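Mannan endo-1,4-beta-mannosidase (Cryptopygus antarcticus, PDB 4OOU) hydrolyses internal beta-1,4-mannosidic linkages in mannans, releasing mainly short manno-oligosaccharides, and adopts a TIM-barrel fold of glycoside hydrolase family 5. Local coordinates at residues R47-D52 / V84-Q89; T221-S226 / C262-G267. All blocks are in the same frame, centred on the assembly; numbering follows the deposited sequence.

Contact 1: residues R47-D52 / V84-Q89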
loop_
_atom_site.group_PDB
_atom_site.type_symbol
_atom_site.label_atom_id
_atom_site.label_comp_id
_atom_site.label_asym_id
_atom_site.label_seq_id
_atom_site.Cartn_x
_atom_site.Cartn_y
_atom_site.Cartn_z
ATOM N N ARG A 47 9.320 9.519 7.814
ATOM C CA ARG A 47 9.810 10.599 8.658
ATOM C C ARG A 47 10.856 11.314 7.800
ATOM O O ARG A 47 10.740 12.496 7.501
ATOM C CB ARG A 47 10.365 9.992 9.955
ATOM C CG ARG A 47 11.342 10.841 10.747
ATOM C CD ARG A 47 10.772 12.176 11.180
ATOM N NE ARG A 47 11.452 12.825 12.326
ATOM C CZ ARG A 47 12.759 12.764 12.655
ATOM N NH1 ARG A 47 13.688 12.078 11.960
ATOM N NH2 ARG A 47 13.156 13.420 13.735
ATOM N N SER A 48 11.830 10.535 7.356
ATOM C CA SER A 48 12.754 10.918 6.313
ATOM C C SER A 48 12.548 10.120 5.008
ATOM O O SER A 48 12.653 8.878 5.004
ATOM C CB SER A 48 14.177 10.729 6.815
ATOM O OG SER A 48 14.376 11.485 7.980
ATOM N N TYR A 49 12.300 10.850 3.913
ATOM C CA TYR A 49 11.738 10.274 2.668
ATOM C C TYR A 49 12.653 9.315 1.977
ATOM O O TYR A 49 13.518 9.725 1.242
ATOM C CB TYR A 49 11.356 11.416 1.703
ATOM C CG TYR A 49 10.786 11.021 0.340
ATOM C CD1 TYR A 49 9.506 10.446 0.214
ATOM C CD2 TYR A 49 11.503 11.282 -0.834
ATOM C CE1 TYR A 49 8.982 10.113 -1.043
ATOM C CE2 TYR A 49 10.972 10.975 -2.080
ATOM C CZ TYR A 49 9.725 10.380 -2.197
ATOM O OH TYR A 49 9.237 10.060 -3.468
ATOM N N GLY A 50 12.486 8.029 2.215
ATOM C CA GLY A 50 13.348 7.048 1.567
ATOM C C GLY A 50 14.598 6.703 2.346
ATOM O O GLY A 50 15.284 5.747 1.964
ATOM N N SER A 51 14.888 7.458 3.424
ATOM C CA SER A 51 15.985 7.144 4.372
ATOM C C SER A 51 15.592 6.772 5.844
ATOM O O SER A 51 16.367 7.005 6.779
ATOM C CB SER A 51 17.023 8.267 4.381
ATOM O OG SER A 51 16.475 9.488 4.798
ATOM N N ASP A 52 14.430 6.151 6.036
ATOM C CA ASP A 52 13.957 5.799 7.358
ATOM C C ASP A 52 14.628 4.546 7.837
ATOM O O ASP A 52 14.956 4.433 9.006
ATOM C CB ASP A 52 12.462 5.527 7.356
ATOM C CG ASP A 52 11.628 6.788 7.426
ATOM O OD1 ASP A 52 12.091 7.799 7.989
ATOM O OD2 ASP A 52 10.486 6.734 6.913
ATOM N N VAL A 84 9.277 2.258 2.146
ATOM C CA VAL A 84 10.616 1.660 2.327
ATOM C C VAL A 84 11.679 2.047 1.272
ATOM O O VAL A 84 12.495 2.947 1.521
ATOM C CB VAL A 84 10.551 0.115 2.491
ATOM C CG1 VAL A 84 11.893 -0.410 3.019
ATOM C CG2 VAL A 84 9.433 -0.269 3.449
ATOM N N HIS A 85 11.743 1.372 0.130
ATOM C CA HIS A 85 12.777 1.758 -0.831
ATOM C C HIS A 85 12.539 3.192 -1.360
ATOM O O HIS A 85 13.479 4.008 -1.419
ATOM C CB HIS A 85 12.872 0.787 -1.999
ATOM C CG HIS A 85 12.988 -0.634 -1.584
ATOM N ND1 HIS A 85 13.634 -1.016 -0.428
ATOM C CD2 HIS A 85 12.544 -1.770 -2.165
ATOM C CE1 HIS A 85 13.551 -2.329 -0.296
ATOM N NE2 HIS A 85 12.908 -2.810 -1.345
ATOM N N VAL A 86 11.287 3.485 -1.713
ATOM C CA VAL A 86 10.898 4.815 -2.233
ATOM C C VAL A 86 11.555 5.063 -3.595
ATOM O O VAL A 86 11.070 4.536 -4.594
ATOM C CB VAL A 86 11.157 5.954 -1.207
ATOM C CG1 VAL A 86 10.568 7.279 -1.665
ATOM C CG2 VAL A 86 10.562 5.581 0.149
ATOM N N GLU A 87 12.651 5.811 -3.645
ATOM C CA GLU A 87 13.292 6.190 -4.912
ATOM C C GLU A 87 14.749 5.788 -4.856
ATOM O O GLU A 87 15.595 6.462 -5.392
ATOM C CB GLU A 87 13.168 7.723 -5.194
ATOM C CG GLU A 87 11.780 8.199 -5.568
ATOM C CD GLU A 87 11.737 9.672 -6.009
ATOM O OE1 GLU A 87 11.231 10.502 -5.237
ATOM O OE2 GLU A 87 12.187 10.040 -7.121
ATOM N N GLY A 88 15.052 4.688 -4.192
ATOM C CA GLY A 88 16.427 4.192 -4.112
ATOM C C GLY A 88 17.395 5.007 -3.280
ATOM O O GLY A 88 18.598 4.807 -3.362
ATOM N N GLN A 89 16.904 5.937 -2.487
ATOM C CA GLN A 89 17.797 6.850 -1.803
ATOM C C GLN A 89 18.821 6.172 -0.883
ATOM O O GLN A 89 19.964 6.662 -0.737
ATOM C CB GLN A 89 16.978 7.845 -0.992
ATOM C CG GLN A 89 16.186 8.790 -1.867
ATOM C CD GLN A 89 14.734 8.420 -1.962
ATOM O OE1 GLN A 89 14.375 7.238 -1.979
ATOM N NE2 GLN A 89 13.873 9.437 -2.015
HETATM O O HOH W 1 13.254 4.337 3.970
#

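Contact 2: residues T221-S226 / C262-G267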
loop_
_atom_site.group_PDB
_atom_site.type_symbol
_atom_site.label_atom_id
_atom_site.label_comp_id
_atom_site.label_asym_id
_atom_site.label_seq_id
_atom_site.Cartn_x
_atom_site.Cartn_y
_atom_site.Cartn_z
ATOM N N THR A 221 6.314 -6.105 -13.999
ATOM C CA THR A 221 7.181 -5.842 -12.871
ATOM C C THR A 221 6.487 -6.189 -11.561
ATOM O O THR A 221 7.081 -6.858 -10.694
ATOM C CB THR A 221 7.658 -4.397 -12.894
ATOM O OG1 THR A 221 8.397 -4.208 -14.092
ATOM C CG2 THR A 221 8.537 -4.093 -11.718
ATOM N N ILE A 222 5.224 -5.795 -11.415
ATOM C CA ILE A 222 4.578 -6.090 -10.146
ATOM C C ILE A 222 4.224 -7.594 -10.045
ATOM O O ILE A 222 4.342 -8.186 -8.978
ATOM C CB ILE A 222 3.530 -5.006 -9.613
ATOM C CG1 ILE A 222 2.333 -5.655 -8.933
ATOM C CG2 ILE A 222 3.064 -3.927 -10.621
ATOM C CD1 ILE A 222 1.170 -5.839 -9.848
ATOM N N ASN A 223 3.901 -8.221 -11.165
ATOM C CA ASN A 223 3.684 -9.678 -11.202
ATOM C C ASN A 223 4.899 -10.452 -10.684
ATOM O O ASN A 223 4.783 -11.235 -9.726
ATOM C CB ASN A 223 3.324 -10.121 -12.633
ATOM C CG ASN A 223 3.062 -11.620 -12.758
ATOM O OD1 ASN A 223 3.650 -12.281 -13.626
ATOM N ND2 ASN A 223 2.165 -12.158 -11.905
ATOM N N TRP A 224 6.064 -10.186 -11.272
ATOM C CA TRP A 224 7.274 -10.872 -10.847
ATOM C C TRP A 224 7.531 -10.644 -9.372
ATOM O O TRP A 224 7.928 -11.573 -8.660
ATOM C CB TRP A 224 8.499 -10.414 -11.624
ATOM C CG TRP A 224 8.585 -10.952 -12.995
ATOM C CD1 TRP A 224 7.562 -11.128 -13.855
ATOM C CD2 TRP A 224 9.773 -11.351 -13.696
ATOM N NE1 TRP A 224 8.018 -11.610 -15.044
ATOM C CE2 TRP A 224 9.374 -11.756 -14.983
ATOM C CE3 TRP A 224 11.138 -11.404 -13.360
ATOM C CZ2 TRP A 224 10.285 -12.219 -15.954
ATOM C CZ3 TRP A 224 12.054 -11.873 -14.327
ATOM C CH2 TRP A 224 11.615 -12.268 -15.610
ATOM N N ILE A 225 7.321 -9.408 -8.905
ATOM C CA ILE A 225 7.650 -9.096 -7.526
ATOM C C ILE A 225 6.734 -9.798 -6.521
ATOM O O ILE A 225 7.219 -10.384 -5.545
ATOM C CB ILE A 225 7.698 -7.590 -7.294
ATOM C CG1 ILE A 225 8.881 -6.991 -8.058
ATOM C CG2 ILE A 225 7.883 -7.285 -5.814
ATOM C CD1 ILE A 225 8.833 -5.475 -8.141
ATOM N N SER A 226 5.421 -9.758 -6.772
ATOM C CA SER A 226 4.443 -10.496 -5.960
ATOM C C SER A 226 4.760 -11.985 -5.965
ATOM O O SER A 226 4.684 -12.675 -4.933
ATOM C CB SER A 226 3.045 -10.303 -6.523
ATOM O OG SER A 226 2.079 -11.012 -5.780
ATOM N N CYS A 262 -4.898 -10.094 -15.602
ATOM C CA CYS A 262 -3.987 -9.100 -16.162
ATOM C C CYS A 262 -2.526 -9.204 -15.693
ATOM O O CYS A 262 -1.610 -9.045 -16.504
ATOM C CB CYS A 262 -4.471 -7.680 -15.828
ATOM S SG CYS A 262 -5.914 -7.125 -16.714
ATOM N N LEU A 263 -2.316 -9.372 -14.391
ATOM C CA LEU A 263 -0.967 -9.454 -13.841
ATOM C C LEU A 263 -0.302 -10.707 -14.335
ATOM O O LEU A 263 0.866 -10.689 -14.786
ATOM C CB LEU A 263 -0.969 -9.534 -12.311
ATOM C CG LEU A 263 -1.350 -8.298 -11.514
ATOM C CD1 LEU A 263 -1.220 -8.595 -10.022
ATOM C CD2 LEU A 263 -0.533 -7.088 -11.931
ATOM N N THR A 264 -1.057 -11.791 -14.198
ATOM C CA THR A 264 -0.592 -13.132 -14.518
ATOM C C THR A 264 -0.231 -13.231 -16.029
ATOM O O THR A 264 0.831 -13.732 -16.398
ATOM C CB THR A 264 -1.648 -14.140 -13.977
ATOM O OG1 THR A 264 -1.047 -14.917 -12.925
ATOM C CG2 THR A 264 -2.323 -15.001 -15.056
ATOM N N GLY A 265 -1.081 -12.664 -16.881
ATOM C CA GLY A 265 -0.781 -12.500 -18.300
ATOM C C GLY A 265 0.283 -11.482 -18.680
ATOM O O GLY A 265 0.620 -11.373 -19.838
ATOM N N ALA A 266 0.831 -10.732 -17.741
ATOM C CA ALA A 266 1.902 -9.775 -18.079
ATOM C C ALA A 266 3.299 -10.381 -17.898
ATOM O O ALA A 266 4.241 -10.056 -18.630
ATOM C CB ALA A 266 1.782 -8.518 -17.231
ATOM N N GLY A 267 3.441 -11.212 -16.880
ATOM C CA GLY A 267 4.753 -11.681 -16.483
ATOM C C GLY A 267 4.812 -13.172 -16.297
ATOM O O GLY A 267 5.881 -13.718 -16.060
#

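Contact 1: residues R47-D52 / V84-Q89
The apolar part of the contact is made by Val86 against Tyr49 and Gly50. Val86 CG1 sits over one face of the Tyr49 ring, offset toward the rim and only 3.3 Å from CZ, a CH-pi contact whose approach lies 24° off the ring normal. The other methyl, Val86 CG2, meets the backbone of the neighbouring residue at 3.5 Å from Gly50 CA. Gly50 is the third residue of a type II beta turn from Ser48 to Ser51, where its positive phi of 90° and the closeness of Gln89 OE1 and Val86 both call for glycine. The turn belongs to the loop after strand 35-43 of the TIM barrel, while Val86 ends the adjacent parallel strand 79-86, so two loops meet at the C-terminal rim of the barrel. Substrate-binding Trp83 lies beside Val86. Among the polar contacts, Tyr49 OH lies 2.7 Å from Glu87 OE1, with Asn133 OD1 as a second possible acceptor for its one proton; the carboxylate oxygen arrives at the ring edge, in its plane. Glu87 OE2 is held by Asn138 N. Gln89 brings NE2 obliquely to the ring, 3.2 Å from Tyr49 CD2, with amide and ring planes 88° apart. Its other amide atom, Gln89 OE1, accepts a 2.8 Å bond from Glu87 N, which fixes the amide. A water links the backbones, accepting from Asp52 N (3.0 Å) and donating to Val84 O (2.9 Å). Behind the turn, Asp52 OD1 accepts from Ser48 N at 2.8 Å and also from Arg47 N, tying together the two ends of 47-52.

Contact 2: residues T221-S226 / C262-G267
Asn223 CG, anti to the backbone N (chi1 -179°), lies 3.1 Å from Leu263 O. Trp224 CG is instead anti to its own carbonyl carbon, beside the backbone N. At the far side of the pyrrole ring, Trp224 NE1 makes a weak hydrogen bond to Gly267 O, 3.2 Å long and bent to 126°, while Gly267 CA lies at the indole edge, in the ring plane. Gly267 packs closely against Asn223 too, its carbonyl carbon C lying 3.0 Å from Asn223 OD1. The amide's ND2 binds beyond the segment, to Lys269 O and Gly272 O in the following loop. Helices 215-232 and 260-267 belong to the outer layer of the TIM barrel, and here their local axes are 8.1 Å apart at closest, crossing at -95°. Ile222, whose side chain also touches Val240 of strand 238-241, meets Leu263 at about a right angle, in an apolar contact whose exact spacing is doubtful. Trp224 also touches substrate-binding Glu149 and forms a cation-pi pair with Lys269, and the Cys262-Cys195 disulfide anchors the start of 262-267.

How the contacts relate
From the N terminus, the chain leaves strand 35-43, forms the turn of 47-52, runs through helix 58-74 and returns along strand 79-86; contact 1 closes this beta-alpha-beta excursion at the C-terminal rim of the barrel. Strands 126-133 and 173-177, with their helices, and a long loop follow before helix 215-232 opens contact 2. It closes a second loop, from helix 215-232 through strand 238-241 to helix 260-267, on the outside of the barrel. The loops are in series, neither enclosing nor crossing the other. The contact centres lie 24 Å apart and the nearest atoms about 8 Å, without touching: contact 1 joins two rim loops, contact 2 two outer helices.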